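Local structure of 182aa long hypothetical protein (Pyrococcus horikoshii, 2GAN) at residues K5-P10 with D67-Y72; G80-V85 with G107-F112. The protein is of unknown function but belongs to the GNAT family and probably transfers an acetyl group from acetyl-coenzyme A to an unidentified acceptor. All coordinates share one frame; numbering follows the deposited sequence.

Both interactions are antiparallel strand pairings in one mixed sheet, and strands 68-74 and 78-85 are neighbours in it. Interaction 1 joins the outermost strand 2-6 to 68-74. Interaction 2 joins 78-85 to 106-114, nearer the centre of the chain. Their centres lie about 10 Å apart, and the Y70 N to I82 O distance of 2.7 Å fits a hydrogen bond between them. Interaction 1 has buried residues on 68-74 but exposed lysines on the edge strand, and a water bridges the two backbones. Every touching residue of interaction 2 is buried. Its backbone register is broken at F111, whose N binds a sulfate.

Interaction 1. Residues K5-P10 with D67-Y72; sequences KKIKNP and DELYTY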
# COMPACT_ATOMS: atom_id res chain seq x y z
N LYS A 5 -4.75 -4.61 -26.48
CA LYS A 5 -4.01 -4.81 -27.71
C LYS A 5 -2.68 -5.46 -27.41
O LYS A 5 -1.94 -5.02 -26.53
CB LYS A 5 -3.82 -3.47 -28.42
CG LYS A 5 -3.14 -3.58 -29.77
CD LYS A 5 -3.25 -2.27 -30.53
CE LYS A 5 -2.53 -2.34 -31.86
NZ LYS A 5 -1.06 -2.48 -31.69
N LYS A 6 -2.39 -6.53 -28.14
CA LYS A 6 -1.14 -7.25 -27.95
C LYS A 6 -0.02 -6.51 -28.66
O LYS A 6 -0.23 -5.93 -29.71
CB LYS A 6 -1.27 -8.66 -28.53
CG LYS A 6 -0.12 -9.60 -28.19
CD LYS A 6 -0.42 -11.00 -28.69
CE LYS A 6 0.60 -12.03 -28.19
NZ LYS A 6 1.97 -11.82 -28.75
N ILE A 7 1.16 -6.50 -28.06
CA ILE A 7 2.30 -5.84 -28.70
C ILE A 7 3.18 -6.92 -29.33
O ILE A 7 3.81 -7.72 -28.63
CB ILE A 7 3.15 -5.04 -27.70
CG1 ILE A 7 2.28 -4.07 -26.88
CG2 ILE A 7 4.22 -4.27 -28.47
CD1 ILE A 7 1.53 -3.02 -27.71
N LYS A 8 3.22 -6.94 -30.66
CA LYS A 8 4.02 -7.92 -31.40
C LYS A 8 5.48 -7.93 -30.96
O LYS A 8 6.05 -8.99 -30.67
CB LYS A 8 3.93 -7.64 -32.90
CG LYS A 8 4.59 -8.70 -33.79
CD LYS A 8 4.35 -8.44 -35.27
CE LYS A 8 5.02 -9.50 -36.13
NZ LYS A 8 4.90 -9.22 -37.60
N ASN A 9 6.09 -6.76 -30.89
CA ASN A 9 7.49 -6.66 -30.49
C ASN A 9 7.62 -5.68 -29.33
O ASN A 9 7.93 -4.51 -29.51
CB ASN A 9 8.33 -6.22 -31.70
CG ASN A 9 8.37 -7.29 -32.79
OD1 ASN A 9 9.04 -8.32 -32.65
ND2 ASN A 9 7.62 -7.07 -33.88
N PRO A 10 7.38 -6.18 -28.10
CA PRO A 10 7.44 -5.38 -26.87
C PRO A 10 8.52 -4.31 -26.82
O PRO A 10 8.30 -3.24 -26.25
CB PRO A 10 7.62 -6.45 -25.79
CG PRO A 10 6.79 -7.59 -26.34
CD PRO A 10 7.24 -7.61 -27.78
N ASP A 67 7.17 -12.88 -22.31
CA ASP A 67 6.84 -13.79 -23.40
C ASP A 67 5.68 -13.21 -24.21
O ASP A 67 5.54 -13.46 -25.41
CB ASP A 67 6.50 -15.19 -22.86
CG ASP A 67 7.71 -15.91 -22.27
OD1 ASP A 67 8.77 -15.94 -22.93
OD2 ASP A 67 7.60 -16.44 -21.15
N GLU A 68 4.84 -12.43 -23.52
CA GLU A 68 3.70 -11.76 -24.13
C GLU A 68 3.42 -10.47 -23.36
O GLU A 68 3.36 -10.48 -22.13
CB GLU A 68 2.46 -12.65 -24.11
CG GLU A 68 2.62 -13.92 -24.90
CD GLU A 68 1.33 -14.72 -25.01
OE1 GLU A 68 1.37 -15.79 -25.65
OE2 GLU A 68 0.28 -14.30 -24.48
N LEU A 69 3.29 -9.37 -24.09
CA LEU A 69 3.01 -8.07 -23.48
C LEU A 69 1.67 -7.56 -23.99
O LEU A 69 1.44 -7.47 -25.19
CB LEU A 69 4.10 -7.05 -23.84
CG LEU A 69 3.77 -5.60 -23.44
CD1 LEU A 69 3.60 -5.53 -21.92
CD2 LEU A 69 4.86 -4.65 -23.90
N TYR A 70 0.79 -7.21 -23.07
CA TYR A 70 -0.52 -6.71 -23.43
C TYR A 70 -0.67 -5.30 -22.90
O TYR A 70 -0.11 -4.96 -21.86
CB TYR A 70 -1.61 -7.63 -22.89
CG TYR A 70 -1.64 -8.98 -23.57
CD1 TYR A 70 -2.27 -9.14 -24.80
CD2 TYR A 70 -1.02 -10.09 -22.99
CE1 TYR A 70 -2.28 -10.38 -25.45
CE2 TYR A 70 -1.04 -11.33 -23.63
CZ TYR A 70 -1.67 -11.47 -24.86
OH TYR A 70 -1.68 -12.71 -25.48
N THR A 71 -1.41 -4.47 -23.62
CA THR A 71 -1.62 -3.11 -23.18
C THR A 71 -3.05 -2.73 -23.43
O THR A 71 -3.71 -3.30 -24.30
CB THR A 71 -0.77 -2.09 -23.97
OG1 THR A 71 -1.21 -2.10 -25.34
CG2 THR A 71 0.70 -2.44 -23.90
N TYR A 72 -3.53 -1.76 -22.67
CA TYR A 72 -4.87 -1.27 -22.90
C TYR A 72 -4.58 0.06 -23.57
O TYR A 72 -3.85 0.89 -23.03
CB TYR A 72 -5.64 -1.08 -21.60
CG TYR A 72 -7.12 -0.78 -21.83
CD1 TYR A 72 -7.56 0.52 -22.07
CD2 TYR A 72 -8.06 -1.81 -21.83
CE1 TYR A 72 -8.91 0.79 -22.30
CE2 TYR A 72 -9.41 -1.56 -22.07
CZ TYR A 72 -9.83 -0.26 -22.31
OH TYR A 72 -11.16 -0.01 -22.55
O HOH W 1 3.96 -9.70 -27.08
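The aliphatic chain of K6 crosses the Y70 ring obliquely. This is the pairing of the first two strands of the GNAT fold, with edge strand 2-6 antiparallel to strand 68-74. K6 CG is anti to the backbone N (chi1 -171°) and comes 3.6 Å from Y70 CE1. Further out, K6 CE reaches the phenol oxygen, 3.6 Å from Y70 OH. The contact is therefore made by the methylenes of the lysine, not by its amino group. Next to this pair, K5 and T71 form a hydrogen-bonded pair. K5 N donates to T71 O at 2.7 Å, and T71 N returns a bond to K5 O. I7 N bonds to L69 O at 3.0 Å, nearly along the C=O axis. One water also links the two backbones. It accepts from L69 N, while its approach to I7 O is unusually short and less certain.

Away from the lysine, I7 packs on L69 and on the methyl of T71, and P10 packs on L69. The I7 side chain runs roughly perpendicular to that of T71, with I7 CG1 3.7 Å from T71 CG2. P10 and L69 lie alongside, pointing opposite ways, with P10 CG 3.7 Å from L69 CB. L62 of helix 47-65 touches both P10 and L69.

In the second shell, F130 packs edge-to-face with the Y70 ring. D67 and E68 both face L84, which makes a classic beta bulge at the start of strand 68-74. Y70 is held at its hydroxyl by E68: Y70 OH donates to E68 OE2 at 2.7 Å, meeting it from above the carboxylate plane. The other oxygen, E68 OE1, is gripped by Y86 OH and by a salt bridge to R134 NH2, so both carboxylate oxygens are held.

Interaction 2. Residues G80-V85 with G107-F112; sequences GTIALV and GLIEFF. With SO4 (sulfate ion), chain D.
T81 OG1 sits between its backbone N and carbonyl carbon (chi1 72°), and there it donates to F111 O at 2.6 Å, from above the carbonyl plane. F111 CG is anti to the backbone N (chi1 -157°), on the side of T81; F111 CD1 lies 3.5 Å from T81 OG1. Beside them, A83 CB lies 3.7 Å from F111 CB. L17 of helix 14-27 touches both T81 and F111.

The register slips here. A83 pairs with E110 through two backbone bonds, with A83 N to E110 O at 2.8 Å, yet I82 is nearest F112. F111 is thus an extra residue with a positive phi of 54°, consistent with the beta bulge known in the fourth strand of GNAT folds. In relatives this irregularity marks the acetyl-coenzyme A site. Here F111 N donates to sulfate O4 at 2.8 Å, and R61 also binds the sulfate, which probably came from the crystallisation liquor.

Beyond the bulge the ladder is regular, and V85 and L108 exchange two backbone bonds. On the face of L84 and I109 the two side chains lie side by side, with L84 CD2 3.6 Å from I109 CG1. I82 CD1 bridges I109 CG2 and F112 CD2, and helix 123-137 covers this face through A131 and L135. On the other face V85 CG2 is 3.4 Å from E110 OE1. T81 O meets the F112 ring at its edge, in plane, 3.6 Å from F112 CD2, while F112 O accepts from Y153 OH of the second subunit.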
# COMPACT_ATOMS: atom_id res chain seq x y z
N GLY A 80 -2.43 1.31 -19.99
CA GLY A 80 -2.46 0.15 -19.11
C GLY A 80 -1.57 -0.94 -19.67
O GLY A 80 -1.46 -1.08 -20.88
N THR A 81 -0.93 -1.72 -18.80
CA THR A 81 -0.05 -2.79 -19.28
C THR A 81 -0.16 -4.04 -18.42
O THR A 81 -0.56 -3.97 -17.26
CB THR A 81 1.44 -2.40 -19.22
OG1 THR A 81 1.85 -2.37 -17.84
CG2 THR A 81 1.68 -1.05 -19.84
N ILE A 82 0.23 -5.16 -19.01
CA ILE A 82 0.26 -6.44 -18.30
C ILE A 82 1.08 -7.43 -19.15
O ILE A 82 0.88 -7.55 -20.36
CB ILE A 82 -1.15 -6.98 -18.01
CG1 ILE A 82 -1.07 -8.05 -16.92
CG2 ILE A 82 -1.79 -7.53 -19.29
CD1 ILE A 82 -2.42 -8.44 -16.30
N ALA A 83 1.99 -8.12 -18.48
CA ALA A 83 2.89 -9.06 -19.13
C ALA A 83 2.78 -10.48 -18.60
O ALA A 83 2.49 -10.70 -17.42
CB ALA A 83 4.34 -8.58 -18.95
N LEU A 84 3.02 -11.45 -19.48
CA LEU A 84 2.97 -12.85 -19.10
C LEU A 84 4.31 -13.53 -19.33
O LEU A 84 4.96 -13.30 -20.35
CB LEU A 84 1.94 -13.58 -19.94
CG LEU A 84 0.57 -12.92 -19.87
CD1 LEU A 84 -0.40 -13.70 -20.77
CD2 LEU A 84 0.09 -12.89 -18.42
N VAL A 85 4.72 -14.35 -18.37
CA VAL A 85 5.96 -15.09 -18.48
C VAL A 85 5.61 -16.55 -18.23
O VAL A 85 5.10 -16.89 -17.16
CB VAL A 85 7.03 -14.64 -17.44
CG1 VAL A 85 8.25 -15.53 -17.54
CG2 VAL A 85 7.44 -13.19 -17.72
N GLY A 107 2.61 -20.05 -14.46
CA GLY A 107 2.43 -18.90 -15.33
C GLY A 107 2.60 -17.64 -14.51
O GLY A 107 1.96 -17.48 -13.47
N LEU A 108 3.46 -16.74 -14.97
CA LEU A 108 3.74 -15.49 -14.26
C LEU A 108 3.09 -14.25 -14.86
O LEU A 108 3.13 -14.04 -16.07
CB LEU A 108 5.26 -15.26 -14.21
CG LEU A 108 6.13 -15.94 -13.15
CD1 LEU A 108 5.55 -17.26 -12.72
CD2 LEU A 108 7.53 -16.09 -13.70
N ILE A 109 2.47 -13.45 -14.00
CA ILE A 109 1.86 -12.20 -14.42
C ILE A 109 2.66 -11.10 -13.74
O ILE A 109 2.98 -11.21 -12.56
CB ILE A 109 0.39 -12.10 -13.96
CG1 ILE A 109 -0.49 -13.00 -14.85
CG2 ILE A 109 -0.08 -10.63 -13.99
CD1 ILE A 109 -1.94 -13.10 -14.42
N GLU A 110 3.00 -10.06 -14.49
CA GLU A 110 3.76 -8.95 -13.93
C GLU A 110 3.60 -7.73 -14.83
O GLU A 110 2.84 -7.77 -15.81
CB GLU A 110 5.24 -9.33 -13.77
CG GLU A 110 5.96 -9.80 -15.03
CD GLU A 110 7.31 -10.50 -14.73
OE1 GLU A 110 8.14 -10.59 -15.65
OE2 GLU A 110 7.53 -10.97 -13.59
N PHE A 111 4.29 -6.64 -14.49
CA PHE A 111 4.21 -5.43 -15.30
C PHE A 111 2.75 -5.03 -15.48
O PHE A 111 2.33 -4.62 -16.56
CB PHE A 111 4.85 -5.72 -16.66
CG PHE A 111 5.35 -4.50 -17.37
CD1 PHE A 111 4.77 -4.10 -18.57
CD2 PHE A 111 6.44 -3.79 -16.88
CE1 PHE A 111 5.29 -3.02 -19.28
CE2 PHE A 111 6.96 -2.71 -17.58
CZ PHE A 111 6.39 -2.32 -18.78
N PHE A 112 1.98 -5.17 -14.39
CA PHE A 112 0.56 -4.85 -14.36
C PHE A 112 0.35 -3.47 -13.78
O PHE A 112 0.50 -3.28 -12.58
CB PHE A 112 -0.18 -5.86 -13.48
CG PHE A 112 -1.66 -5.59 -13.32
CD1 PHE A 112 -2.30 -5.92 -12.12
CD2 PHE A 112 -2.41 -5.05 -14.35
CE1 PHE A 112 -3.68 -5.72 -11.96
CE2 PHE A 112 -3.79 -4.84 -14.20
CZ PHE A 112 -4.42 -5.18 -13.00
S SO4 D . 6.74 -5.93 -11.77
O1 SO4 D . 5.79 -4.80 -11.66
O2 SO4 D . 6.30 -7.04 -10.90
O3 SO4 D . 8.07 -5.47 -11.35
O4 SO4 D . 6.77 -6.39 -13.17